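Local coordinates for pirin-like protein YhaK (Escherichia coli, PDB 2VEC) that is a monomeric cytoplasmic bicupin of the pirin family, probably sensitive to reactive oxygen species through a reactive cysteine, and lacks quercetin 2,3-dioxygenase activity, at residues Q107-A110 and G111-L114; A157-G161 and K162-I166; A224-C227 and G228-A231. All blocks are in the same frame, centred on the assembly; numbering follows the deposited sequence.

Interaction 1 of 3, residues Q107-A110 and G111-L114; sequences QASA and GEAL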
ATOM      1  N   GLN A 107      11.943  -7.281 -11.328  1.00 47.64           N
ATOM      2  CA  GLN A 107      11.590  -5.997 -11.935  1.00 48.41           C
ATOM      3  C   GLN A 107      10.090  -5.779 -11.791  1.00 46.10           C
ATOM      4  O   GLN A 107       9.309  -6.726 -11.914  1.00 46.23           O
ATOM      5  CB  GLN A 107      11.897  -6.000 -13.436  1.00 50.76           C
ATOM      6  CG  GLN A 107      13.318  -6.299 -13.825  1.00 55.05           C
ATOM      7  CD  GLN A 107      13.448  -6.424 -15.358  1.00 58.27           C
ATOM      8  OE1 GLN A 107      12.706  -5.773 -16.103  1.00 60.69           O
ATOM      9  NE2 GLN A 107      14.363  -7.266 -15.821  1.00 64.22           N
ATOM     10  N   ALA A 108       9.679  -4.532 -11.578  1.00 44.68           N
ATOM     11  CA  ALA A 108       8.249  -4.211 -11.496  1.00 43.19           C
ATOM     12  C   ALA A 108       7.925  -2.944 -12.273  1.00 43.04           C
ATOM     13  O   ALA A 108       8.580  -1.949 -12.069  1.00 44.06           O
ATOM     14  CB  ALA A 108       7.825  -4.052 -10.054  1.00 39.46           C
ATOM     15  N   SER A 109       6.931  -2.999 -13.156  1.00 44.37           N
ATOM     16  CA  SER A 109       6.440  -1.807 -13.886  1.00 44.25           C
ATOM     17  C   SER A 109       5.124  -1.260 -13.326  1.00 41.30           C
ATOM     18  O   SER A 109       4.492  -1.862 -12.461  1.00 38.87           O
ATOM     19  CB  SER A 109       6.231  -2.113 -15.363  1.00 46.80           C
ATOM     20  OG  SER A 109       7.335  -2.789 -15.932  1.00 53.45           O
ATOM     21  N   ALA A 110       4.713  -0.108 -13.843  1.00 40.57           N
ATOM     22  CA  ALA A 110       3.449   0.519 -13.446  1.00 38.19           C
ATOM     23  C   ALA A 110       2.337  -0.511 -13.570  1.00 36.95           C
ATOM     24  O   ALA A 110       2.288  -1.264 -14.570  1.00 37.63           O
ATOM     25  CB  ALA A 110       3.165   1.703 -14.364  1.00 39.61           C
ATOM     26  N   GLY A 111       1.460  -0.552 -12.576  1.00 33.64           N
ATOM     27  CA  GLY A 111       0.350  -1.478 -12.613  1.00 33.14           C
ATOM     28  C   GLY A 111       0.581  -2.780 -11.853  1.00 31.21           C
ATOM     29  O   GLY A 111      -0.321  -3.625 -11.800  1.00 30.22           O
ATOM     30  N   GLU A 112       1.787  -2.947 -11.295  1.00 28.66           N
ATOM     31  CA  GLU A 112       2.137  -4.117 -10.520  1.00 28.75           C
ATOM     32  C   GLU A 112       2.351  -3.754  -9.069  1.00 27.45           C
ATOM     33  O   GLU A 112       2.796  -2.639  -8.773  1.00 27.64           O
ATOM     34  CB  GLU A 112       3.422  -4.752 -11.030  1.00 29.25           C
ATOM     35  CG  GLU A 112       3.293  -5.398 -12.433  1.00 32.51           C
ATOM     36  CD  GLU A 112       4.613  -6.029 -12.869  1.00 37.03           C
ATOM     37  OE1 GLU A 112       5.522  -5.280 -13.328  1.00 43.46           O
ATOM     38  OE2 GLU A 112       4.758  -7.251 -12.721  1.00 37.29           O
ATOM     39  N   ALA A 113       2.048  -4.716  -8.200  1.00 26.87           N
ATOM     40  CA  ALA A 113       2.380  -4.650  -6.785  1.00 26.78           C
ATOM     41  C   ALA A 113       3.403  -5.756  -6.472  1.00 28.34           C
ATOM     42  O   ALA A 113       3.327  -6.885  -7.006  1.00 30.18           O
ATOM     43  CB  ALA A 113       1.090  -4.814  -5.924  1.00 24.86           C
ATOM     44  N   LEU A 114       4.359  -5.430  -5.618  1.00 27.36           N
ATOM     45  CA  LEU A 114       5.472  -6.321  -5.310  1.00 29.00           C
ATOM     46  C   LEU A 114       5.537  -6.463  -3.792  1.00 28.66           C
ATOM     47  O   LEU A 114       5.541  -5.439  -3.099  1.00 28.24           O
ATOM     48  CB  LEU A 114       6.761  -5.665  -5.830  1.00 30.46           C
ATOM     49  CG  LEU A 114       8.148  -6.115  -5.335  1.00 32.31           C
ATOM     50  CD1 LEU A 114       8.461  -7.558  -5.786  1.00 35.73           C
ATOM     51  CD2 LEU A 114       9.193  -5.205  -5.900  1.00 34.48           C
TER
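Ser109 and Glu112 face each other across a type II beta turn that carries the chain from the strand ending at Ser109 into the one beginning at Glu112. The axes of the two short strands run 144° apart in direction and approach to 6.6 Å. The turn is closed by Glu112 N donating to Ser109 O over 3.1 Å, and it also sets Glu112 CB 3.4 Å from Ser109 O. Gly111 holds the left-handed position (phi 96°), where a side chain would collide with Ala110 O. In this pirin-family cupin domain the turn steps from the edge strand 105-109 of one sheet to strand 112-116 of the other. Besides the backbone bond that closes the turn, the carboxylate of Glu112 reaches back over it: OE1 accepts from Ser109 N at 2.7 Å, with a nearly straight N-H...O angle of 166°, and is met on its anti side, somewhat out of the carboxylate plane. CG beside the backbone N and a chain extended from there carry OE1 to this amide and to within 3.5 Å of Ala108 CA. The other oxygen, OE2, forms a salt bridge with Lys155 of the neighbouring strand 153-157, whose NZ also bonds Gln107 O.

Interaction 2 of 3, residues A157-G161 and K162-I166; sequences ALNMG and KQQLI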
ATOM      1  N   ALA A 157      -0.447  -8.415 -10.683  1.00 29.54           N
ATOM      2  CA  ALA A 157      -0.869  -7.432 -11.646  1.00 30.58           C
ATOM      3  C   ALA A 157      -2.207  -6.803 -11.216  1.00 30.25           C
ATOM      4  O   ALA A 157      -3.217  -7.499 -11.124  1.00 31.42           O
ATOM      5  CB  ALA A 157      -0.998  -8.070 -13.068  1.00 31.08           C
ATOM      6  N   LEU A 158      -2.218  -5.497 -11.002  1.00 27.64           N
ATOM      7  CA  LEU A 158      -3.454  -4.813 -10.559  1.00 27.90           C
ATOM      8  C   LEU A 158      -4.491  -4.837 -11.658  1.00 29.62           C
ATOM      9  O   LEU A 158      -4.208  -4.451 -12.809  1.00 31.05           O
ATOM     10  CB  LEU A 158      -3.176  -3.358 -10.149  1.00 27.97           C
ATOM     11  CG  LEU A 158      -2.177  -3.207  -9.021  1.00 27.72           C
ATOM     12  CD1 LEU A 158      -1.869  -1.700  -8.853  1.00 28.60           C
ATOM     13  CD2 LEU A 158      -2.766  -3.750  -7.728  1.00 26.17           C
ATOM     14  N   ASN A 159      -5.671  -5.349 -11.337  1.00 30.29           N
ATOM     15  CA  ASN A 159      -6.715  -5.427 -12.356  1.00 32.09           C
ATOM     16  C   ASN A 159      -7.444  -4.105 -12.585  1.00 32.86           C
ATOM     17  O   ASN A 159      -8.083  -3.964 -13.627  1.00 34.48           O
ATOM     18  CB  ASN A 159      -7.682  -6.616 -12.188  1.00 33.86           C
ATOM     19  CG  ASN A 159      -8.610  -6.500 -10.970  1.00 33.79           C
ATOM     20  OD1 ASN A 159      -9.055  -5.423 -10.596  1.00 33.48           O
ATOM     21  ND2 ASN A 159      -8.952  -7.652 -10.390  1.00 34.33           N
ATOM     22  N   MET A 160      -7.330  -3.168 -11.627  1.00 31.33           N
ATOM     23  CA  MET A 160      -7.881  -1.787 -11.807  1.00 32.18           C
ATOM     24  C   MET A 160      -9.424  -1.743 -11.814  1.00 33.50           C
ATOM     25  O   MET A 160     -10.035  -0.776 -12.294  1.00 33.82           O
ATOM     26  CB  MET A 160      -7.315  -1.134 -13.087  1.00 33.11           C
ATOM     27  CG  MET A 160      -5.781  -1.076 -13.141  1.00 31.13           C
ATOM     28  SD  MET A 160      -5.094  -0.144 -11.740  1.00 33.94           S
ATOM     29  CE  MET A 160      -3.360  -0.117 -12.125  1.00 38.08           C
ATOM     30  N   GLY A 161     -10.055  -2.780 -11.260  1.00 33.62           N
ATOM     31  CA  GLY A 161     -11.525  -2.793 -11.180  1.00 35.35           C
ATOM     32  C   GLY A 161     -11.957  -1.953  -9.964  1.00 33.72           C
ATOM     33  O   GLY A 161     -11.129  -1.339  -9.288  1.00 31.55           O
ATOM     34  N   LYS A 162     -13.259  -1.926  -9.684  1.00 35.14           N
ATOM     35  CA  LYS A 162     -13.755  -1.129  -8.538  1.00 35.23           C
ATOM     36  C   LYS A 162     -13.013  -1.455  -7.255  1.00 32.95           C
ATOM     37  O   LYS A 162     -12.592  -0.533  -6.526  1.00 31.32           O
ATOM     38  CB  LYS A 162     -15.250  -1.308  -8.325  1.00 37.13           C
ATOM     39  CG  LYS A 162     -16.114  -0.840  -9.488  1.00 41.06           C
ATOM     40  CD  LYS A 162     -17.616  -0.841  -9.115  1.00 44.74           C
ATOM     41  CE  LYS A 162     -17.884  -0.063  -7.790  1.00 48.85           C
ATOM     42  NZ  LYS A 162     -19.349  -0.098  -7.464  1.00 54.29           N
ATOM     43  N   GLN A 163     -12.861  -2.748  -6.941  1.00 32.18           N
ATOM     44  CA  GLN A 163     -12.038  -3.127  -5.786  1.00 30.32           C
ATOM     45  C   GLN A 163     -11.366  -4.449  -6.032  1.00 30.47           C
ATOM     46  O   GLN A 163     -11.960  -5.335  -6.664  1.00 31.93           O
ATOM     47  CB  GLN A 163     -12.856  -3.217  -4.490  1.00 31.22           C
ATOM     48  CG  GLN A 163     -14.083  -4.191  -4.539  1.00 32.84           C
ATOM     49  CD  GLN A 163     -14.598  -4.411  -3.122  1.00 34.81           C
ATOM     50  OE1 GLN A 163     -13.900  -5.022  -2.281  1.00 35.87           O
ATOM     51  NE2 GLN A 163     -15.787  -3.889  -2.835  1.00 33.98           N
ATOM     52  N   GLN A 164     -10.124  -4.591  -5.589  1.00 28.55           N
ATOM     53  CA  GLN A 164      -9.415  -5.869  -5.702  1.00 29.07           C
ATOM     54  C   GLN A 164      -8.733  -6.151  -4.381  1.00 27.88           C
ATOM     55  O   GLN A 164      -8.158  -5.261  -3.788  1.00 27.23           O
ATOM     56  CB  GLN A 164      -8.382  -5.821  -6.839  1.00 29.31           C
ATOM     57  CG  GLN A 164      -7.638  -7.145  -7.039  1.00 29.18           C
ATOM     58  CD  GLN A 164      -6.584  -7.089  -8.143  1.00 31.15           C
ATOM     59  OE1 GLN A 164      -6.193  -6.025  -8.605  1.00 32.05           O
ATOM     60  NE2 GLN A 164      -6.099  -8.263  -8.545  1.00 32.15           N
ATOM     61  N   LEU A 165      -8.809  -7.392  -3.914  1.00 28.67           N
ATOM     62  CA  LEU A 165      -8.008  -7.810  -2.769  1.00 26.93           C
ATOM     63  C   LEU A 165      -6.621  -8.122  -3.322  1.00 26.88           C
ATOM     64  O   LEU A 165      -6.467  -9.030  -4.158  1.00 28.05           O
ATOM     65  CB  LEU A 165      -8.663  -9.052  -2.136  1.00 28.12           C
ATOM     66  CG  LEU A 165      -7.867  -9.718  -1.022  1.00 25.61           C
ATOM     67  CD1 LEU A 165      -7.861  -8.802   0.247  1.00 25.04           C
ATOM     68  CD2 LEU A 165      -8.454 -11.065  -0.723  1.00 28.77           C
ATOM     69  N   ILE A 166      -5.610  -7.343  -2.928  1.00 26.37           N
ATOM     70  CA  ILE A 166      -4.302  -7.499  -3.545  1.00 25.29           C
ATOM     71  C   ILE A 166      -3.316  -8.170  -2.594  1.00 26.00           C
ATOM     72  O   ILE A 166      -2.221  -8.575  -3.009  1.00 25.21           O
ATOM     73  CB  ILE A 166      -3.761  -6.165  -4.132  1.00 24.69           C
ATOM     74  CG1 ILE A 166      -3.482  -5.119  -3.015  1.00 22.33           C
ATOM     75  CG2 ILE A 166      -4.717  -5.632  -5.237  1.00 24.90           C
ATOM     76  CD1 ILE A 166      -2.581  -3.914  -3.480  1.00 23.61           C
TER
HETATM   77  O   HOH W   1      -4.752  -9.824 -10.436  1.00 34.92           O
HETATM   78  O   HOH W   2      -6.829  -3.256  -8.829  1.00 28.31           O
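The side-chain amides of Asn159 and Gln164 stack face to face, their planes only 7° apart, with Asn159 ND2 lying 3.3 Å from Gln164 CD. At the oxygen end of the glutamine amide, OE1 accepts from Asn159 N at 2.9 Å with an almost straight N-H...O angle of 171°, although the donor stands 31° out of the carbonyl plane. Water 2 donates to the same OE1 and accepts from Met160 N. At the nitrogen end, water 1 accepts from Gln164 NE2 at 2.8 Å and donates to Ala157 O. One direct bond and two water-mediated links thus hold the amide at both its oxygen and its nitrogen and probably fix its rotation. The two side chains arrive from opposite directions. Gln164 extends fully, which brings its amide to the loop. In Asn159, CG occupies the crowded position between the backbone N and the carbonyl carbon, which folds the amide back toward its own backbone; there OD1 accepts from Gly161 N at 2.9 Å and closes an Asx turn. Two residues beyond Gln164, Ile166 CG2 meets Leu158 CD2 of the loop at 3.7 Å, adding an apolar contact beside the polar one. The whole forms the bend that links strand 153-157, at the edge of an N-terminal sheet, to strand 163-168 of a C-terminal one. Leu156 of the former strand touches both Gln164 and Ile166, strand 183-189 pairs with 163-168 through backbone bonds to Lys162, Gln164 and Ile166, and Arg248 of strand 247-254 packs against Leu158 and Met160.

Interaction 3 of 3, residues A224-C227 and G228-A231; sequences ALTC and GDGA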
ATOM      1  N   ALA A 224     -13.719  12.107   5.774  1.00 27.99           N
ATOM      2  CA  ALA A 224     -13.581  12.616   4.406  1.00 28.63           C
ATOM      3  C   ALA A 224     -12.076  12.877   4.169  1.00 28.41           C
ATOM      4  O   ALA A 224     -11.392  13.471   5.027  1.00 29.88           O
ATOM      5  CB  ALA A 224     -14.435  13.894   4.214  1.00 31.08           C
ATOM      6  N   LEU A 225     -11.574  12.414   3.035  1.00 27.42           N
ATOM      7  CA  LEU A 225     -10.152  12.443   2.716  1.00 27.05           C
ATOM      8  C   LEU A 225      -9.927  13.233   1.450  1.00 28.34           C
ATOM      9  O   LEU A 225     -10.603  12.995   0.433  1.00 29.36           O
ATOM     10  CB  LEU A 225      -9.606  11.009   2.572  1.00 25.91           C
ATOM     11  CG  LEU A 225      -9.435  10.201   3.879  1.00 25.03           C
ATOM     12  CD1 LEU A 225     -10.725   9.576   4.397  1.00 27.43           C
ATOM     13  CD2 LEU A 225      -8.354   9.081   3.666  1.00 23.05           C
ATOM     14  N   THR A 226      -9.018  14.202   1.507  1.00 27.89           N
ATOM     15  CA  THR A 226      -8.632  14.940   0.325  1.00 28.18           C
ATOM     16  C   THR A 226      -7.460  14.208  -0.330  1.00 28.40           C
ATOM     17  O   THR A 226      -7.026  13.169   0.163  1.00 26.48           O
ATOM     18  CB  THR A 226      -8.299  16.425   0.650  1.00 30.20           C
ATOM     19  OG1 THR A 226      -8.271  17.176  -0.575  1.00 33.10           O
ATOM     20  CG2 THR A 226      -6.996  16.555   1.378  1.00 28.46           C
ATOM     21  N   CYS A 227      -6.976  14.716  -1.466  1.00 29.23           N
ATOM     22  CA  CYS A 227      -5.948  14.016  -2.241  1.00 30.83           C
ATOM     23  C   CYS A 227      -4.718  13.764  -1.357  1.00 29.30           C
ATOM     24  O   CYS A 227      -4.226  14.707  -0.736  1.00 28.45           O
ATOM     25  CB  CYS A 227      -5.534  14.852  -3.456  1.00 33.34           C
ATOM     26  SG  CYS A 227      -6.884  15.134  -4.626  1.00 38.99           S
ATOM     27  N   GLY A 228      -4.232  12.524  -1.333  1.00 27.02           N
ATOM     28  CA  GLY A 228      -3.067  12.185  -0.538  1.00 25.62           C
ATOM     29  C   GLY A 228      -3.278  12.015   0.975  1.00 25.04           C
ATOM     30  O   GLY A 228      -2.338  11.616   1.665  1.00 24.23           O
ATOM     31  N   ASP A 229      -4.505  12.180   1.485  1.00 23.20           N
ATOM     32  CA  ASP A 229      -4.752  11.976   2.943  1.00 24.14           C
ATOM     33  C   ASP A 229      -4.742  10.511   3.281  1.00 22.82           C
ATOM     34  O   ASP A 229      -5.139   9.667   2.445  1.00 23.38           O
ATOM     35  CB  ASP A 229      -6.155  12.463   3.354  1.00 23.53           C
ATOM     36  CG  ASP A 229      -6.221  13.916   3.749  1.00 27.46           C
ATOM     37  OD1 ASP A 229      -5.187  14.620   3.908  1.00 29.16           O
ATOM     38  OD2 ASP A 229      -7.374  14.390   3.897  1.00 25.91           O
ATOM     39  N   GLY A 230      -4.334  10.196   4.508  1.00 22.35           N
ATOM     40  CA  GLY A 230      -4.669   8.898   5.147  1.00 21.80           C
ATOM     41  C   GLY A 230      -5.650   9.074   6.276  1.00 23.50           C
ATOM     42  O   GLY A 230      -5.828  10.198   6.770  1.00 23.03           O
ATOM     43  N   ALA A 231      -6.267   7.977   6.753  1.00 21.94           N
ATOM     44  CA  ALA A 231      -7.118   8.039   7.947  1.00 22.44           C
ATOM     45  C   ALA A 231      -7.191   6.647   8.520  1.00 22.67           C
ATOM     46  O   ALA A 231      -7.463   5.672   7.789  1.00 22.84           O
ATOM     47  CB  ALA A 231      -8.554   8.556   7.625  1.00 23.72           C
TER
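Leu225 overlaps the side chains of Asp229 and Ala231 as the chain doubles back, its CB 3.8 Å from Asp229 CB. Its two methyl groups spread along the returning segment: CD2 lies 3.5 Å from Asp229 O, and both CD1 and CD2 are 4.0 Å from Ala231 CB. This apolar overlap is flanked by the polar closure of a type II beta turn running from Thr226 to Asp229. Asp229 N donates to Thr226 O over 3.0 Å, although it stands above the carbonyl plane of its acceptor. In return Asp229 OD2 accepts from Thr226 N at 2.9 Å, with an N-H...O angle of 161°. The amide meets this oxygen from above the carboxylate plane, 52° out of it. The two bonds therefore join the same pair of residues, one through backbone alone and the other through the aspartate side chain. Asp229 CG lies beside its backbone N (chi1 -89°), a torsion that turns the carboxylate back across the turn toward Thr226. The methyl of Thr226 then packs on the carboxylate, with CG2 3.3 Å from OD2. Third in the turn and with a positive phi, Gly228 is held from outside at both its polar backbone atoms: Ser208 OG bonds its N and Gln207 NE2 its O. Cys227 points its CB away from the returning segment, and its SG forms a disulfide with Cys33, pinning the turn to the N-terminal part of the chain. The arrangement is a tight type II turn with an aspartate bracing its entry, connecting strand 220-225 of one sheet to strand 230-234 of another within the C-terminal cupin domain.

Along the chain the three contacts follow in series, each at a bend between strands. Interactions 1 and 2, centres 13 Å apart, meet where strand 112-116 pairs with 153-157: Gly111 O and Leu158 N are 2.8 Å apart in a probable hydrogen bond, and Met160 CE packs on Gly111 CA. Interaction 3 has its centre 20 Å from that of interaction 2 and 24 Å from that of interaction 1, on the opposite side of the chain's centre from the latter. Interactions 2 and 3 both reach the mixed sheet holding strands 163-168 and 230-234. Each half of the chain has its own pair of sheets, as expected of a bicupin, and interaction 2 spans the connection between them.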